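Local coordinates for protein glycoside Hydrolase (Bacteroides uniformis, PDB 5T99) that probably hydrolyses galactose-containing sugars derived from agarose, as a family 2 glycoside hydrolase whose pocket binds the galactose-like iminosugar galacto-isofagomine, at residues 326-331 against 718-723; 521-526 against 626-631; 536-541 against 673-678; 790-795 against 800-805. All blocks are in the same frame, centred on the assembly; numbering follows the deposited sequence.

Interaction 1. Residues 326-331 against 718-723; sequences NVRADE and PDRKVI
Arg328, near the start of helix 327-339, slides alongside Arg720 and ends in a salt bridge with Asp719. Its CB points toward the 718-723 segment; CG is anti to the backbone N (chi1 177°), and the chain bends at chi2. Arg328 CG lies 3.7 Å from Arg720 NH2, and Arg328 CD comes to 3.6 Å from that same nitrogen. Arg328 NE donates to a water 2.8 Å away, which also accepts from Arg720 NE. Over one face of the guanidinium, toward its rim, sits Arg720 NE. Arg328 NH1 turns back to Glu331 OE1 at 3.1 Å, one helical turn on, and bonds Gln335 as well. Arg328 NH2 reaches Asp719 OD2 at 2.8 Å; OD2 lies in the guanidinium plane, and the N-H meets it from above the carboxylate plane. Arginine suits this place because its flat fan of N-H groups can serve several acceptors at once. The closeness of the two arginines is probably eased by the carboxylates of Asp719 and Glu331 on Arg328 and of Asp729 on Arg720. A leucine here would lack the guanidinium N-H groups, and Asp719 OD2 and Glu331 OE1 would probably each lose a charged mate. Helix 327-339 of the barrel domain, N-capped by Asn326, lies between helix 354-363, touched by Val327 and Asp330, and strand 730-738 of the C-terminal domain, touched by Asn326 and Ala329.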
loop_
_atom_site.group_PDB
_atom_site.type_symbol
_atom_site.label_atom_id
_atom_site.label_comp_id
_atom_site.label_asym_id
_atom_site.label_seq_id
_atom_site.Cartn_x
_atom_site.Cartn_y
_atom_site.Cartn_z
ATOM N N ASN A 326 -7.667 -4.477 -4.815
ATOM C CA ASN A 326 -7.551 -4.552 -6.259
ATOM C C ASN A 326 -6.074 -4.512 -6.637
ATOM O O ASN A 326 -5.392 -3.514 -6.428
ATOM C CB ASN A 326 -8.326 -3.410 -6.910
ATOM C CG ASN A 326 -8.329 -3.497 -8.423
ATOM O OD1 ASN A 326 -7.286 -3.339 -9.081
ATOM N ND2 ASN A 326 -9.507 -3.732 -8.990
ATOM N N VAL A 327 -5.606 -5.598 -7.239
ATOM C CA VAL A 327 -4.179 -5.796 -7.515
ATOM C C VAL A 327 -3.627 -4.693 -8.422
ATOM O O VAL A 327 -2.577 -4.122 -8.131
ATOM C CB VAL A 327 -3.915 -7.209 -8.122
ATOM C CG1 VAL A 327 -2.455 -7.369 -8.557
ATOM C CG2 VAL A 327 -4.303 -8.292 -7.124
ATOM N N ARG A 328 -4.331 -4.396 -9.514
ATOM C CA ARG A 328 -3.875 -3.358 -10.450
ATOM C C ARG A 328 -3.796 -1.973 -9.816
ATOM O O ARG A 328 -2.822 -1.247 -10.046
ATOM C CB ARG A 328 -4.725 -3.319 -11.723
ATOM C CG ARG A 328 -4.345 -2.218 -12.723
ATOM C CD ARG A 328 -2.863 -2.202 -13.126
ATOM N NE ARG A 328 -2.489 -0.935 -13.759
ATOM C CZ ARG A 328 -1.244 -0.486 -13.948
ATOM N NH1 ARG A 328 -0.177 -1.175 -13.542
ATOM N NH2 ARG A 328 -1.063 0.694 -14.536
ATOM N N ALA A 329 -4.792 -1.611 -9.009
ATOM C CA ALA A 329 -4.755 -0.332 -8.283
ATOM C C ALA A 329 -3.481 -0.197 -7.449
ATOM O O ALA A 329 -2.809 0.832 -7.509
ATOM C CB ALA A 329 -5.983 -0.180 -7.388
ATOM N N ASP A 330 -3.161 -1.247 -6.685
ATOM C CA ASP A 330 -1.931 -1.275 -5.864
ATOM C C ASP A 330 -0.671 -1.255 -6.731
ATOM O O ASP A 330 0.252 -0.495 -6.451
ATOM C CB ASP A 330 -1.890 -2.494 -4.920
ATOM C CG ASP A 330 -2.732 -2.317 -3.651
ATOM O OD1 ASP A 330 -3.208 -1.219 -3.353
ATOM O OD2 ASP A 330 -2.900 -3.301 -2.917
ATOM N N GLU A 331 -0.644 -2.065 -7.785
ATOM C CA GLU A 331 0.502 -2.106 -8.688
ATOM C C GLU A 331 0.812 -0.718 -9.260
ATOM O O GLU A 331 1.949 -0.264 -9.222
ATOM C CB GLU A 331 0.265 -3.102 -9.824
ATOM C CG GLU A 331 1.508 -3.374 -10.661
ATOM C CD GLU A 331 1.235 -4.247 -11.877
ATOM O OE1 GLU A 331 0.201 -4.063 -12.559
ATOM O OE2 GLU A 331 2.087 -5.111 -12.159
ATOM N N PRO A 718 -5.198 6.530 -21.788
ATOM C CA PRO A 718 -5.140 5.312 -20.983
ATOM C C PRO A 718 -3.705 4.969 -20.610
ATOM O O PRO A 718 -2.808 5.096 -21.453
ATOM C CB PRO A 718 -5.718 4.236 -21.917
ATOM C CG PRO A 718 -6.428 4.985 -23.001
ATOM C CD PRO A 718 -5.644 6.242 -23.165
ATOM N N ASP A 719 -3.487 4.571 -19.358
ATOM C CA ASP A 719 -2.161 4.103 -18.941
ATOM C C ASP A 719 -1.836 2.747 -19.581
ATOM O O ASP A 719 -0.691 2.491 -19.916
ATOM C CB ASP A 719 -2.001 4.087 -17.407
ATOM C CG ASP A 719 -2.914 3.085 -16.698
ATOM O OD1 ASP A 719 -3.942 2.641 -17.265
ATOM O OD2 ASP A 719 -2.605 2.769 -15.531
ATOM N N ARG A 720 -2.854 1.914 -19.776
ATOM C CA ARG A 720 -2.715 0.638 -20.469
ATOM C C ARG A 720 -3.862 0.429 -21.470
ATOM O O ARG A 720 -5.042 0.407 -21.089
ATOM C CB ARG A 720 -2.671 -0.500 -19.449
ATOM C CG ARG A 720 -1.361 -0.569 -18.668
ATOM C CD ARG A 720 -1.194 -1.916 -17.988
ATOM N NE ARG A 720 -2.360 -2.162 -17.164
ATOM C CZ ARG A 720 -3.074 -3.286 -17.085
ATOM N NH1 ARG A 720 -2.747 -4.403 -17.730
ATOM N NH2 ARG A 720 -4.142 -3.285 -16.290
ATOM N N LYS A 721 -3.502 0.294 -22.751
ATOM C CA LYS A 721 -4.483 0.060 -23.819
ATOM C C LYS A 721 -4.938 -1.396 -23.897
ATOM O O LYS A 721 -5.927 -1.685 -24.569
ATOM C CB LYS A 721 -3.929 0.486 -25.183
ATOM C CG LYS A 721 -3.713 1.982 -25.338
ATOM C CD LYS A 721 -2.929 2.285 -26.609
ATOM C CE LYS A 721 -3.060 3.747 -27.029
ATOM N NZ LYS A 721 -4.404 4.065 -27.594
ATOM N N VAL A 722 -4.219 -2.308 -23.237
ATOM C CA VAL A 722 -4.607 -3.717 -23.168
ATOM C C VAL A 722 -4.716 -4.153 -21.704
ATOM O O VAL A 722 -3.799 -3.896 -20.921
ATOM C CB VAL A 722 -3.605 -4.608 -23.951
ATOM C CG1 VAL A 722 -4.016 -6.078 -23.878
ATOM C CG2 VAL A 722 -3.495 -4.138 -25.409
ATOM N N ILE A 723 -5.838 -4.791 -21.342
ATOM C CA ILE A 723 -6.073 -5.299 -19.978
ATOM C C ILE A 723 -6.644 -6.712 -19.968
ATOM O O ILE A 723 -7.114 -7.205 -20.988
ATOM C CB ILE A 723 -6.992 -4.369 -19.148
ATOM C CG1 ILE A 723 -8.388 -4.232 -19.776
ATOM C CG2 ILE A 723 -6.350 -3.001 -18.991
ATOM C CD1 ILE A 723 -9.393 -3.593 -18.846
HETATM O O HOH W 1 -4.185 0.101 -15.797
#

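Interaction 2. Residues 521-526 against 626-631; sequences TSYDLI and NIPVYV
A T-shaped aromatic pair and one hydroxyl-to-carbonyl hydrogen bond join Tyr523, in the long loop between strand 490-495 and helix 534-543, to Pro628 and Tyr630 on strand 626-633 of the DUF4982 region. Tyr523 is the third residue of a type I turn running from Thr521 to Asp524, and its side chain crosses those of both partners at about a right angle. The CD1 edge of its ring is directed at the face of Tyr630, with Tyr523 CD1 3.5 Å from Tyr630 CE1. The ring centroids are 5.2 Å apart and the planes stand at 84°. CG of Tyr523 is anti to the carbonyl carbon (chi1 -77°), which swings the ring across to the strand although the CB itself does not point there. At the far end Tyr523 OH donates to Pro628 O at 2.6 Å, in the carbonyl plane and on a lone pair. Pro628 also packs against this end, its CD 3.5 Å from Tyr523 OH. Leu507, Leu616 and Pro617 also touch the Tyr523 side chain. Tyrosine fits because it is apolar along its flanks and polar at its tip: the ring edge can enter a largely apolar site while the hydroxyl satisfies a strand carbonyl. Pro628 has no backbone N-H to donate, while its C=O is taken up by the Tyr523 hydroxyl; the contact is thus polar at one end and aromatic along its length.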
loop_
_atom_site.group_PDB
_atom_site.type_symbol
_atom_site.label_atom_id
_atom_site.label_comp_id
_atom_site.label_asym_id
_atom_site.label_seq_id
_atom_site.Cartn_x
_atom_site.Cartn_y
_atom_site.Cartn_z
ATOM N N THR A 521 -1.135 25.883 -1.330
ATOM C CA THR A 521 -0.124 26.231 -2.340
ATOM C C THR A 521 0.795 25.040 -2.705
ATOM O O THR A 521 1.364 24.375 -1.817
ATOM C CB THR A 521 0.719 27.470 -1.914
ATOM O OG1 THR A 521 1.510 27.934 -3.017
ATOM C CG2 THR A 521 1.631 27.168 -0.732
ATOM N N SER A 522 0.922 24.797 -4.017
ATOM C CA SER A 522 1.833 23.779 -4.576
ATOM C C SER A 522 3.289 24.272 -4.713
ATOM O O SER A 522 4.119 23.607 -5.352
ATOM C CB SER A 522 1.294 23.268 -5.926
ATOM O OG SER A 522 1.900 22.053 -6.325
ATOM N N TYR A 523 3.604 25.426 -4.113
ATOM C CA TYR A 523 5.001 25.798 -3.850
ATOM C C TYR A 523 5.632 24.963 -2.700
ATOM O O TYR A 523 6.837 25.055 -2.476
ATOM C CB TYR A 523 5.136 27.317 -3.580
ATOM C CG TYR A 523 5.084 28.187 -4.827
ATOM C CD1 TYR A 523 6.201 28.314 -5.648
ATOM C CD2 TYR A 523 3.924 28.892 -5.182
ATOM C CE1 TYR A 523 6.178 29.106 -6.787
ATOM C CE2 TYR A 523 3.890 29.693 -6.323
ATOM C CZ TYR A 523 5.021 29.796 -7.124
ATOM O OH TYR A 523 5.007 30.573 -8.258
ATOM N N ASP A 524 4.826 24.166 -1.985
ATOM C CA ASP A 524 5.303 23.219 -0.962
ATOM C C ASP A 524 6.071 23.915 0.158
ATOM O O ASP A 524 7.278 23.704 0.347
ATOM C CB ASP A 524 6.109 22.059 -1.582
ATOM C CG ASP A 524 5.243 21.133 -2.425
ATOM O OD1 ASP A 524 4.116 20.804 -1.999
ATOM O OD2 ASP A 524 5.681 20.713 -3.514
ATOM N N LEU A 525 5.328 24.778 0.853
ATOM C CA LEU A 525 5.769 25.506 2.043
ATOM C C LEU A 525 4.932 25.203 3.313
ATOM O O LEU A 525 5.451 25.289 4.426
ATOM C CB LEU A 525 5.692 27.021 1.778
ATOM C CG LEU A 525 6.675 27.763 0.855
ATOM C CD1 LEU A 525 7.990 27.023 0.670
ATOM C CD2 LEU A 525 6.053 28.103 -0.487
ATOM N N ILE A 526 3.655 24.859 3.149
ATOM C CA ILE A 526 2.683 24.880 4.239
ATOM C C ILE A 526 2.465 23.469 4.788
ATOM O O ILE A 526 2.569 22.489 4.052
ATOM C CB ILE A 526 1.326 25.458 3.738
ATOM C CG1 ILE A 526 1.507 26.862 3.124
ATOM C CG2 ILE A 526 0.268 25.464 4.840
ATOM C CD1 ILE A 526 2.171 27.890 4.022
ATOM N N ASN A 626 4.563 39.395 -10.802
ATOM C CA ASN A 626 5.884 38.781 -10.738
ATOM C C ASN A 626 5.652 37.328 -10.315
ATOM O O ASN A 626 5.096 37.080 -9.257
ATOM C CB ASN A 626 6.778 39.525 -9.735
ATOM C CG ASN A 626 8.256 39.251 -9.953
ATOM O OD1 ASN A 626 8.810 38.271 -9.435
ATOM N ND2 ASN A 626 8.907 40.120 -10.726
ATOM N N ILE A 627 6.041 36.384 -11.168
ATOM C CA ILE A 627 5.815 34.963 -10.935
ATOM C C ILE A 627 7.108 34.344 -10.401
ATOM O O ILE A 627 8.139 34.383 -11.092
ATOM C CB ILE A 627 5.398 34.243 -12.237
ATOM C CG1 ILE A 627 4.242 34.988 -12.944
ATOM C CG2 ILE A 627 5.022 32.788 -11.961
ATOM C CD1 ILE A 627 2.990 35.180 -12.115
ATOM N N PRO A 628 7.082 33.806 -9.158
ATOM C CA PRO A 628 8.241 33.021 -8.719
ATOM C C PRO A 628 8.248 31.700 -9.480
ATOM O O PRO A 628 7.239 30.991 -9.474
ATOM C CB PRO A 628 7.995 32.803 -7.213
ATOM C CG PRO A 628 6.817 33.638 -6.853
ATOM C CD PRO A 628 6.047 33.885 -8.109
ATOM N N VAL A 629 9.345 31.403 -10.168
ATOM C CA VAL A 629 9.429 30.193 -10.985
ATOM C C VAL A 629 10.479 29.289 -10.371
ATOM O O VAL A 629 11.630 29.686 -10.208
ATOM C CB VAL A 629 9.744 30.505 -12.471
ATOM C CG1 VAL A 629 10.134 29.248 -13.246
ATOM C CG2 VAL A 629 8.535 31.158 -13.125
ATOM N N TYR A 630 10.053 28.076 -10.027
ATOM C CA TYR A 630 10.888 27.066 -9.387
ATOM C C TYR A 630 11.168 25.947 -10.388
ATOM O O TYR A 630 10.294 25.570 -11.182
ATOM C CB TYR A 630 10.171 26.525 -8.150
ATOM C CG TYR A 630 10.163 27.434 -6.918
ATOM C CD1 TYR A 630 9.556 27.006 -5.736
ATOM C CD2 TYR A 630 10.780 28.698 -6.908
ATOM C CE1 TYR A 630 9.536 27.806 -4.596
ATOM C CE2 TYR A 630 10.779 29.489 -5.771
ATOM C CZ TYR A 630 10.152 29.042 -4.620
ATOM O OH TYR A 630 10.139 29.833 -3.502
ATOM N N VAL A 631 12.404 25.460 -10.385
ATOM C CA VAL A 631 12.786 24.317 -11.206
ATOM C C VAL A 631 13.426 23.270 -10.310
ATOM O O VAL A 631 14.313 23.590 -9.511
ATOM C CB VAL A 631 13.750 24.711 -12.348
ATOM C CG1 VAL A 631 14.376 23.479 -13.009
ATOM C CG2 VAL A 631 13.018 25.553 -13.386
#

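Interaction 3. Residues 536-541 against 673-678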
loop_
_atom_site.group_PDB
_atom_site.type_symbol
_atom_site.label_atom_id
_atom_site.label_comp_id
_atom_site.label_asym_id
_atom_site.label_seq_id
_atom_site.Cartn_x
_atom_site.Cartn_y
_atom_site.Cartn_z
ATOM N N ILE A 536 14.082 20.412 4.120
ATOM C CA ILE A 536 14.558 20.320 5.506
ATOM C C ILE A 536 14.986 18.886 5.847
ATOM O O ILE A 536 16.033 18.691 6.476
ATOM C CB ILE A 536 13.480 20.831 6.512
ATOM C CG1 ILE A 536 13.271 22.345 6.372
ATOM C CG2 ILE A 536 13.819 20.474 7.959
ATOM C CD1 ILE A 536 14.436 23.196 6.852
ATOM N N GLU A 537 14.196 17.891 5.441
ATOM C CA GLU A 537 14.587 16.493 5.688
ATOM C C GLU A 537 15.861 16.131 4.908
ATOM O O GLU A 537 16.794 15.555 5.481
ATOM C CB GLU A 537 13.465 15.513 5.353
ATOM C CG GLU A 537 13.683 14.106 5.914
ATOM C CD GLU A 537 13.731 14.035 7.430
ATOM O OE1 GLU A 537 12.974 14.778 8.101
ATOM O OE2 GLU A 537 14.513 13.216 7.943
ATOM N N PHE A 538 15.905 16.498 3.623
ATOM C CA PHE A 538 17.092 16.245 2.789
ATOM C C PHE A 538 18.350 16.792 3.452
ATOM O O PHE A 538 19.372 16.103 3.524
ATOM C CB PHE A 538 16.972 16.862 1.379
ATOM C CG PHE A 538 15.789 16.377 0.581
ATOM C CD1 PHE A 538 15.129 15.174 0.883
ATOM C CD2 PHE A 538 15.347 17.122 -0.493
ATOM C CE1 PHE A 538 14.040 14.762 0.146
ATOM C CE2 PHE A 538 14.256 16.707 -1.246
ATOM C CZ PHE A 538 13.602 15.529 -0.929
ATOM N N HIS A 539 18.250 18.032 3.931
ATOM C CA HIS A 539 19.349 18.694 4.606
ATOM C C HIS A 539 19.832 17.891 5.814
ATOM O O HIS A 539 21.023 17.587 5.921
ATOM C CB HIS A 539 18.933 20.100 5.043
ATOM C CG HIS A 539 20.042 20.878 5.666
ATOM N ND1 HIS A 539 20.053 21.221 7.002
ATOM C CD2 HIS A 539 21.201 21.340 5.148
ATOM C CE1 HIS A 539 21.159 21.886 7.272
ATOM N NE2 HIS A 539 21.877 21.967 6.166
ATOM N N PHE A 540 18.911 17.537 6.707
ATOM C CA PHE A 540 19.287 16.836 7.939
ATOM C C PHE A 540 19.645 15.357 7.707
ATOM O O PHE A 540 20.426 14.803 8.484
ATOM C CB PHE A 540 18.232 17.029 9.044
ATOM C CG PHE A 540 18.263 18.407 9.690
ATOM C CD1 PHE A 540 19.299 18.765 10.558
ATOM C CD2 PHE A 540 17.263 19.351 9.438
ATOM C CE1 PHE A 540 19.337 20.029 11.157
ATOM C CE2 PHE A 540 17.295 20.617 10.040
ATOM C CZ PHE A 540 18.334 20.956 10.895
ATOM N N GLN A 541 19.121 14.732 6.643
ATOM C CA GLN A 541 19.587 13.393 6.224
ATOM C C GLN A 541 21.043 13.424 5.772
ATOM O O GLN A 541 21.811 12.516 6.111
ATOM C CB GLN A 541 18.725 12.783 5.108
ATOM C CG GLN A 541 17.334 12.351 5.547
ATOM C CD GLN A 541 17.275 11.061 6.379
ATOM O OE1 GLN A 541 18.173 10.206 6.341
ATOM N NE2 GLN A 541 16.183 10.912 7.124
ATOM N N SER A 673 17.565 26.880 0.557
ATOM C CA SER A 673 17.526 25.502 0.045
ATOM C C SER A 673 18.369 25.294 -1.214
ATOM O O SER A 673 18.216 26.005 -2.208
ATOM C CB SER A 673 16.082 25.075 -0.234
ATOM O OG SER A 673 16.042 23.777 -0.795
ATOM N N LYS A 674 19.241 24.293 -1.177
ATOM C CA LYS A 674 19.984 23.888 -2.372
ATOM C C LYS A 674 19.200 22.926 -3.269
ATOM O O LYS A 674 19.739 22.463 -4.264
ATOM C CB LYS A 674 21.344 23.278 -2.001
ATOM C CG LYS A 674 21.339 21.923 -1.294
ATOM C CD LYS A 674 22.779 21.459 -1.104
ATOM C CE LYS A 674 22.910 20.240 -0.194
ATOM N NZ LYS A 674 24.281 20.126 0.402
ATOM N N TYR A 675 17.942 22.644 -2.943
ATOM C CA TYR A 675 17.174 21.611 -3.629
ATOM C C TYR A 675 16.174 22.160 -4.653
ATOM O O TYR A 675 15.480 21.382 -5.300
ATOM C CB TYR A 675 16.466 20.737 -2.580
ATOM C CG TYR A 675 17.444 20.192 -1.561
ATOM C CD1 TYR A 675 18.283 19.121 -1.878
ATOM C CD2 TYR A 675 17.565 20.771 -0.297
ATOM C CE1 TYR A 675 19.198 18.633 -0.956
ATOM C CE2 TYR A 675 18.477 20.293 0.632
ATOM C CZ TYR A 675 19.291 19.225 0.306
ATOM O OH TYR A 675 20.200 18.747 1.231
ATOM N N ARG A 676 16.097 23.489 -4.770
ATOM C CA ARG A 676 15.283 24.166 -5.773
ATOM C C ARG A 676 16.114 25.249 -6.465
ATOM O O ARG A 676 16.999 25.838 -5.849
ATOM C CB ARG A 676 14.065 24.825 -5.131
ATOM C CG ARG A 676 13.415 24.004 -4.048
ATOM C CD ARG A 676 12.130 24.642 -3.577
ATOM N NE ARG A 676 11.571 23.909 -2.449
ATOM C CZ ARG A 676 10.308 23.987 -2.044
ATOM N NH1 ARG A 676 9.418 24.739 -2.694
ATOM N NH2 ARG A 676 9.921 23.283 -0.985
ATOM N N LEU A 677 15.829 25.471 -7.750
ATOM C CA LEU A 677 16.398 26.566 -8.536
ATOM C C LEU A 677 15.269 27.540 -8.791
ATOM O O LEU A 677 14.148 27.112 -9.045
ATOM C CB LEU A 677 16.950 26.065 -9.872
ATOM C CG LEU A 677 18.062 25.021 -9.857
ATOM C CD1 LEU A 677 18.420 24.637 -11.278
ATOM C CD2 LEU A 677 19.292 25.526 -9.127
ATOM N N SER A 678 15.544 28.840 -8.722
ATOM C CA SER A 678 14.461 29.830 -8.768
ATOM C C SER A 678 14.773 31.096 -9.568
ATOM O O SER A 678 15.903 31.586 -9.589
ATOM C CB SER A 678 14.034 30.218 -7.345
ATOM O OG SER A 678 15.162 30.574 -6.575
#
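Phe538 meets one and the same face of Tyr675 twice, once with its CB and once with the edge of its ring. The second meeting is a T-shaped stack that joins helix 534-543 to the turn between strands 670-673 and 677-682 of the DUF4982 region. The centroids of the Phe538 and Tyr675 rings are 5.3 Å apart and their planes stand at 71°, with Phe538 CD2 3.8 Å from Tyr675 CD1. The first is a CH-pi contact: Phe538 CB stands 3.8 Å from the centroid of the Tyr675 ring, only 22° off its normal, and comes closest to Tyr675 CZ at 3.5 Å. An aromatic residue at each position suits this: the tyrosine offers a broad face, and the phenylalanine has a ring edge next to its CB methylene, which lets one residue make both contacts. The turn itself is held by Ser673, whose OG accepts from Tyr675 N at 3.1 Å, an ST turn, and also bonds Asp535 at the beginning of the helix. Asp535 in turn pairs with Arg676, so polar bonds too tie the turn to the start of the helix. Gln606 of helix 598-607 touches both Phe538 and Tyr675. The phenol end of Tyr675 passes beside the helix backbone, where Tyr675 OH lies 3.5 Å from His539 CA. Its second face is also occupied: the extended chain of Lys674 runs over it and its NZ pairs with Glu542, while Lys674 CG rests 3.7 Å above the Tyr675 ring plane, over the centre.

Interaction 4. Residues 790-795 against 800-805; sequences LIVQSD and GKMNIT
The strand carrying Leu790 and Val792 and the strand carrying Met802 and Ile804 run nearly antiparallel, at 156°, but their axes stay 9.6 Å apart and no backbone hydrogen bond joins them. They face each other from the two sheets of a beta sandwich, and apolar side chains fill the space between. Val792 and Met802 meet tip to tip, Val792 CG2 touching Met802 SD at 3.5 Å and Met802 CE at 3.8 Å. Met802 starts with CG anti to the backbone N (chi1 174°) and stays extended as far as SD, which gives it the length to cross; the final bend lays CE beside the valine methyl. The other branch, Val792 CG1, meets Ile804 CD1 head-on at 3.8 Å. Leu790 instead slides past Ile804, with Leu790 CD2 3.4 Å from Ile804 CG2. Branching suits Val792 and Ile804, which each offer separate methyls to two partners across the gap, while the unbranched methionine can thread among them. Cut back to an alanine, position Met802 would probably leave a gap beside Val792 CG2, the valine keeping only its CG1 contact with Ile804 among the two segments. On the first sheet, strand 787-793 lies between strands 730-738 and 761-766. On the second, strand 800-807 lies between strands 751-758 and 814-821, whose Val756 and Val820 close round Met802; Val756 also touches Val792 and Ile804.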
loop_
_atom_site.group_PDB
_atom_site.type_symbol
_atom_site.label_atom_id
_atom_site.label_comp_id
_atom_site.label_asym_id
_atom_site.label_seq_id
_atom_site.Cartn_x
_atom_site.Cartn_y
_atom_site.Cartn_z
ATOM N N LEU A 790 -10.586 8.782 -15.327
ATOM C CA LEU A 790 -11.630 7.796 -15.538
ATOM C C LEU A 790 -11.032 6.418 -15.304
ATOM O O LEU A 790 -9.934 6.133 -15.774
ATOM C CB LEU A 790 -12.160 7.891 -16.981
ATOM C CG LEU A 790 -13.158 6.807 -17.402
ATOM C CD1 LEU A 790 -14.444 6.949 -16.612
ATOM C CD2 LEU A 790 -13.439 6.859 -18.893
ATOM N N ILE A 791 -11.770 5.551 -14.615
ATOM C CA ILE A 791 -11.308 4.191 -14.360
ATOM C C ILE A 791 -12.307 3.208 -14.954
ATOM O O ILE A 791 -13.464 3.194 -14.571
ATOM C CB ILE A 791 -11.094 3.926 -12.843
ATOM C CG1 ILE A 791 -10.144 4.977 -12.246
ATOM C CG2 ILE A 791 -10.506 2.535 -12.621
ATOM C CD1 ILE A 791 -10.085 4.995 -10.732
ATOM N N VAL A 792 -11.858 2.387 -15.893
ATOM C CA VAL A 792 -12.709 1.326 -16.435
ATOM C C VAL A 792 -12.176 -0.038 -16.019
ATOM O O VAL A 792 -11.045 -0.148 -15.585
ATOM C CB VAL A 792 -12.910 1.433 -17.972
ATOM C CG1 VAL A 792 -13.528 2.780 -18.321
ATOM C CG2 VAL A 792 -11.616 1.198 -18.755
ATOM N N GLN A 793 -13.028 -1.053 -16.140
ATOM C CA GLN A 793 -12.758 -2.401 -15.671
ATOM C C GLN A 793 -13.291 -3.427 -16.655
ATOM O O GLN A 793 -14.372 -3.253 -17.197
ATOM C CB GLN A 793 -13.432 -2.618 -14.325
ATOM C CG GLN A 793 -13.052 -3.920 -13.635
ATOM C CD GLN A 793 -13.480 -3.945 -12.183
ATOM O OE1 GLN A 793 -12.649 -4.021 -11.273
ATOM N NE2 GLN A 793 -14.778 -3.888 -11.957
ATOM N N SER A 794 -12.548 -4.511 -16.860
ATOM C CA SER A 794 -13.019 -5.599 -17.717
ATOM C C SER A 794 -14.237 -6.315 -17.109
ATOM O O SER A 794 -14.527 -6.175 -15.919
ATOM C CB SER A 794 -11.892 -6.610 -17.987
ATOM O OG SER A 794 -11.429 -7.197 -16.780
ATOM N N ASP A 795 -14.964 -7.039 -17.958
ATOM C CA ASP A 795 -15.967 -8.010 -17.520
ATOM C C ASP A 795 -15.332 -9.391 -17.605
ATOM O O ASP A 795 -14.588 -9.684 -18.553
ATOM C CB ASP A 795 -17.219 -7.980 -18.409
ATOM C CG ASP A 795 -18.094 -6.767 -18.169
ATOM O OD1 ASP A 795 -18.846 -6.405 -19.103
ATOM O OD2 ASP A 795 -18.056 -6.190 -17.062
ATOM N N GLY A 800 -12.437 -8.535 -26.306
ATOM C CA GLY A 800 -12.815 -7.608 -27.372
ATOM C C GLY A 800 -12.555 -6.154 -27.017
ATOM O O GLY A 800 -11.765 -5.855 -26.116
ATOM N N LYS A 801 -13.231 -5.252 -27.732
ATOM C CA LYS A 801 -13.057 -3.816 -27.548
ATOM C C LYS A 801 -13.946 -3.277 -26.431
ATOM O O LYS A 801 -15.102 -3.685 -26.277
ATOM C CB LYS A 801 -13.394 -3.049 -28.827
ATOM C CG LYS A 801 -12.661 -3.476 -30.087
ATOM C CD LYS A 801 -13.037 -2.543 -31.237
ATOM C CE LYS A 801 -12.891 -3.207 -32.598
ATOM N NZ LYS A 801 -11.487 -3.644 -32.855
ATOM N N MET A 802 -13.395 -2.355 -25.655
ATOM C CA MET A 802 -14.169 -1.557 -24.724
ATOM C C MET A 802 -14.036 -0.136 -25.240
ATOM O O MET A 802 -12.919 0.380 -25.337
ATOM C CB MET A 802 -13.602 -1.694 -23.320
ATOM C CG MET A 802 -14.265 -0.790 -22.298
ATOM S SD MET A 802 -13.743 -0.945 -20.578
ATOM C CE MET A 802 -12.325 -2.043 -20.641
ATOM N N ASN A 803 -15.168 0.486 -25.571
ATOM C CA ASN A 803 -15.187 1.803 -26.228
ATOM C C ASN A 803 -15.624 2.888 -25.276
ATOM O O ASN A 803 -16.727 2.838 -24.744
ATOM C CB ASN A 803 -16.120 1.778 -27.438
ATOM C CG ASN A 803 -15.747 0.689 -28.422
ATOM O OD1 ASN A 803 -16.562 -0.180 -28.735
ATOM N ND2 ASN A 803 -14.497 0.707 -28.887
ATOM N N ILE A 804 -14.748 3.869 -25.076
ATOM C CA ILE A 804 -14.984 4.962 -24.145
ATOM C C ILE A 804 -15.336 6.221 -24.931
ATOM O O ILE A 804 -14.738 6.494 -25.969
ATOM C CB ILE A 804 -13.732 5.268 -23.286
ATOM C CG1 ILE A 804 -13.061 3.978 -22.775
ATOM C CG2 ILE A 804 -14.077 6.212 -22.143
ATOM C CD1 ILE A 804 -13.974 2.982 -22.092
ATOM N N THR A 805 -16.287 6.988 -24.405
ATOM C CA THR A 805 -16.644 8.296 -24.950
ATOM C C THR A 805 -16.694 9.301 -23.801
ATOM O O THR A 805 -17.364 9.064 -22.801
ATOM C CB THR A 805 -17.998 8.228 -25.685
ATOM O OG1 THR A 805 -17.873 7.352 -26.812
ATOM C CG2 THR A 805 -18.449 9.606 -26.168
#

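How the interactions relate
Following the chain from the N terminus, past the beta-rich N-terminal domains, the first contacting segment is on helix 327-339 of the barrel domain; the chain returns to it almost 390 residues later at 718-723, so interaction 1 closes the longest loop and ties the barrel to the C-terminal domain. Interactions 2 and 3 are nested within that loop and cross each other: 521-526 and 536-541 come first, then 626-631 and 673-678. They bind the DUF4982 region to the barrel side, and they touch, through Arg676 reaching Tyr523 O and through neighbouring strands 626-633 and 677-682. Interaction 4 follows in series, a short closure within the C-terminal sandwich, meeting interaction 1 where Ile723 packs on Met802.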